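Local coordinates for benzoylformate decarboxylase (Mycobacterium smegmatis, PDB 4Q9D), which belongs to the thiamine pyrophosphate-dependent enzyme family, built from three alpha/beta domains with parallel sheets and holding a magnesium ion, at residues B[228-233]-B[336-341]. Numbering follows the deposited sequence.
Sequences GAPVHA and VPPKPL
Gly228 and Pro230 meet Pro338 where the central, Rossmann-like alpha/beta domain is brushed by the long linker that runs from helix 318-328 to helix 357-367. Gly228 follows directly on helix 217-227, with a positive phi of 76°, and its carbonyl O turns to the linker. There it lies 3.9 Å from CD of Pro338, a van der Waals contact. Gly228 O also accepts a hydrogen bond from a water 3.0 Å away, and the same water donates to Val336 O at 2.8 Å. One water thus joins the residue after the helix to the linker through two carbonyl acceptors, neither of which could donate to the other. Ala229 turns its methyl away. Pro230 carries the apolar half of the contact: the two rings meet at a slant, CB of Pro230 against CB of Pro338 at 4.0 Å, with CG of Pro338 reaching Pro230 CA at 4.1 Å. The buried surface is small, 115 Å² over both sides, and the linker, with Pro337, Pro338 and Pro340, lies along the domain surface without joining its sheet. Pro338 also rests on Leu248, Pro230 on Tyr267 and, farther along the linker, Leu341 on Tyr249. From Val231 the chain enters strand 231-233, which runs between strands 203-207 and 249-252 of the parallel sheet and leaves the linker behind. Within that strand, His232 ND1 is hydrogen-bonded to Gly251 O.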
ATOM      1  N   GLY B 228     -33.251  -3.845 -33.328  1.00 28.13           N
ATOM      2  CA  GLY B 228     -33.754  -5.099 -33.869  1.00 31.23           C
ATOM      3  C   GLY B 228     -32.761  -6.251 -33.804  1.00 37.81           C
ATOM      4  O   GLY B 228     -32.969  -7.298 -34.431  1.00 34.28           O
ATOM      5  N   ALA B 229     -31.670  -6.069 -33.055  1.00 29.09           N
ATOM      6  CA  ALA B 229     -30.626  -7.103 -32.978  1.00 27.62           C
ATOM      7  C   ALA B 229     -30.898  -8.075 -31.821  1.00 27.10           C
ATOM      8  O   ALA B 229     -31.650  -7.763 -30.902  1.00 26.93           O
ATOM      9  CB  ALA B 229     -29.224  -6.449 -32.837  1.00 27.82           C
ATOM     10  N   PRO B 230     -30.284  -9.264 -31.859  1.00 24.03           N
ATOM     11  CA  PRO B 230     -30.400 -10.117 -30.677  1.00 30.62           C
ATOM     12  C   PRO B 230     -29.721  -9.443 -29.488  1.00 30.56           C
ATOM     13  O   PRO B 230     -28.712  -8.762 -29.658  1.00 26.84           O
ATOM     14  CB  PRO B 230     -29.617 -11.376 -31.058  1.00 24.99           C
ATOM     15  CG  PRO B 230     -28.867 -11.047 -32.310  1.00 34.17           C
ATOM     16  CD  PRO B 230     -29.554  -9.899 -32.967  1.00 26.03           C
ATOM     17  N   VAL B 231     -30.287  -9.630 -28.310  1.00 24.96           N
ATOM     18  CA  VAL B 231     -29.769  -9.024 -27.077  1.00 26.72           C
ATOM     19  C   VAL B 231     -29.313 -10.116 -26.106  1.00 26.11           C
ATOM     20  O   VAL B 231     -30.143 -10.874 -25.618  1.00 23.45           O
ATOM     21  CB  VAL B 231     -30.860  -8.211 -26.386  1.00 27.41           C
ATOM     22  CG1 VAL B 231     -30.302  -7.561 -25.133  1.00 25.85           C
ATOM     23  CG2 VAL B 231     -31.436  -7.159 -27.362  1.00 29.47           C
ATOM     24  N   HIS B 232     -28.000 -10.211 -25.854  1.00 22.04           N
ATOM     25  CA  HIS B 232     -27.469 -11.099 -24.818  1.00 22.33           C
ATOM     26  C   HIS B 232     -27.359 -10.417 -23.461  1.00 29.87           C
ATOM     27  O   HIS B 232     -27.250  -9.198 -23.383  1.00 28.42           O
ATOM     28  CB  HIS B 232     -26.089 -11.602 -25.219  1.00 25.61           C
ATOM     29  CG  HIS B 232     -26.113 -12.705 -26.233  1.00 32.83           C
ATOM     30  ND1 HIS B 232     -26.264 -14.034 -25.884  1.00 27.60           N
ATOM     31  CD2 HIS B 232     -25.976 -12.687 -27.581  1.00 30.66           C
ATOM     32  CE1 HIS B 232     -26.194 -14.784 -26.968  1.00 27.46           C
ATOM     33  NE2 HIS B 232     -26.031 -13.991 -28.012  1.00 34.35           N
ATOM     34  N   ALA B 233     -27.381 -11.202 -22.398  1.00 29.79           N
ATOM     35  CA  ALA B 233     -27.057 -10.686 -21.081  1.00 25.56           C
ATOM     36  C   ALA B 233     -25.616 -11.077 -20.745  1.00 28.98           C
ATOM     37  O   ALA B 233     -25.004 -11.894 -21.431  1.00 24.50           O
ATOM     38  CB  ALA B 233     -28.014 -11.247 -20.022  1.00 22.74           C
ATOM     39  N   VAL B 336     -33.720  -8.817 -40.232  1.00 52.81           N
ATOM     40  CA  VAL B 336     -34.249 -10.155 -39.947  1.00 84.73           C
ATOM     41  C   VAL B 336     -34.337 -10.469 -38.444  1.00 76.88           C
ATOM     42  O   VAL B 336     -33.309 -10.476 -37.740  1.00 54.96           O
ATOM     43  CB  VAL B 336     -33.418 -11.270 -40.642  1.00 83.83           C
ATOM     44  CG1 VAL B 336     -31.931 -11.158 -40.277  1.00 80.97           C
ATOM     45  CG2 VAL B 336     -33.973 -12.650 -40.284  1.00 73.98           C
ATOM     46  N   PRO B 337     -35.565 -10.743 -37.957  1.00 72.70           N
ATOM     47  CA  PRO B 337     -35.813 -11.148 -36.569  1.00 65.59           C
ATOM     48  C   PRO B 337     -34.859 -12.253 -36.145  1.00 52.44           C
ATOM     49  O   PRO B 337     -34.694 -13.246 -36.850  1.00 51.21           O
ATOM     50  CB  PRO B 337     -37.247 -11.677 -36.609  1.00 56.09           C
ATOM     51  CG  PRO B 337     -37.887 -10.888 -37.687  1.00 65.70           C
ATOM     52  CD  PRO B 337     -36.809 -10.723 -38.746  1.00 78.53           C
ATOM     53  N   PRO B 338     -34.195 -12.064 -35.006  1.00 49.84           N
ATOM     54  CA  PRO B 338     -33.299 -13.127 -34.546  1.00 39.99           C
ATOM     55  C   PRO B 338     -34.103 -14.411 -34.285  1.00 39.65           C
ATOM     56  O   PRO B 338     -35.294 -14.342 -33.954  1.00 33.98           O
ATOM     57  CB  PRO B 338     -32.707 -12.558 -33.255  1.00 39.52           C
ATOM     58  CG  PRO B 338     -33.663 -11.540 -32.795  1.00 32.61           C
ATOM     59  CD  PRO B 338     -34.343 -10.977 -34.025  1.00 42.06           C
ATOM     60  N   LYS B 339     -33.457 -15.552 -34.503  1.00 41.17           N
ATOM     61  CA  LYS B 339     -33.999 -16.863 -34.173  1.00 45.02           C
ATOM     62  C   LYS B 339     -34.402 -16.860 -32.709  1.00 41.57           C
ATOM     63  O   LYS B 339     -33.587 -16.532 -31.857  1.00 39.56           O
ATOM     64  CB  LYS B 339     -32.900 -17.908 -34.409  1.00 46.76           C
ATOM     65  CG  LYS B 339     -33.203 -19.337 -33.961  1.00 46.45           C
ATOM     66  CD  LYS B 339     -32.044 -20.272 -34.393  1.00 51.20           C
ATOM     67  CE  LYS B 339     -32.314 -21.738 -34.073  1.00 53.52           C
ATOM     68  NZ  LYS B 339     -32.703 -21.928 -32.640  1.00 66.11           N
ATOM     69  N   PRO B 340     -35.663 -17.210 -32.405  1.00 39.38           N
ATOM     70  CA  PRO B 340     -36.114 -17.175 -31.010  1.00 39.42           C
ATOM     71  C   PRO B 340     -35.281 -18.059 -30.065  1.00 37.96           C
ATOM     72  O   PRO B 340     -34.758 -19.111 -30.473  1.00 35.60           O
ATOM     73  CB  PRO B 340     -37.558 -17.669 -31.105  1.00 38.04           C
ATOM     74  CG  PRO B 340     -37.972 -17.269 -32.465  1.00 36.31           C
ATOM     75  CD  PRO B 340     -36.765 -17.543 -33.317  1.00 36.18           C
ATOM     76  N   LEU B 341     -35.119 -17.595 -28.824  1.00 34.37           N
ATOM     77  CA  LEU B 341     -34.427 -18.366 -27.806  1.00 39.25           C
ATOM     78  C   LEU B 341     -35.364 -19.464 -27.313  1.00 32.23           C
ATOM     79  O   LEU B 341     -36.478 -19.184 -26.903  1.00 35.48           O
ATOM     80  CB  LEU B 341     -34.087 -17.472 -26.611  1.00 32.54           C
ATOM     81  CG  LEU B 341     -33.493 -18.246 -25.436  1.00 35.62           C
ATOM     82  CD1 LEU B 341     -32.165 -18.807 -25.886  1.00 38.51           C
ATOM     83  CD2 LEU B 341     -33.325 -17.341 -24.218  1.00 39.79           C
TER
HETATM   84  O   HOH W   1     -31.412  -9.377 -35.950  1.00 49.50           O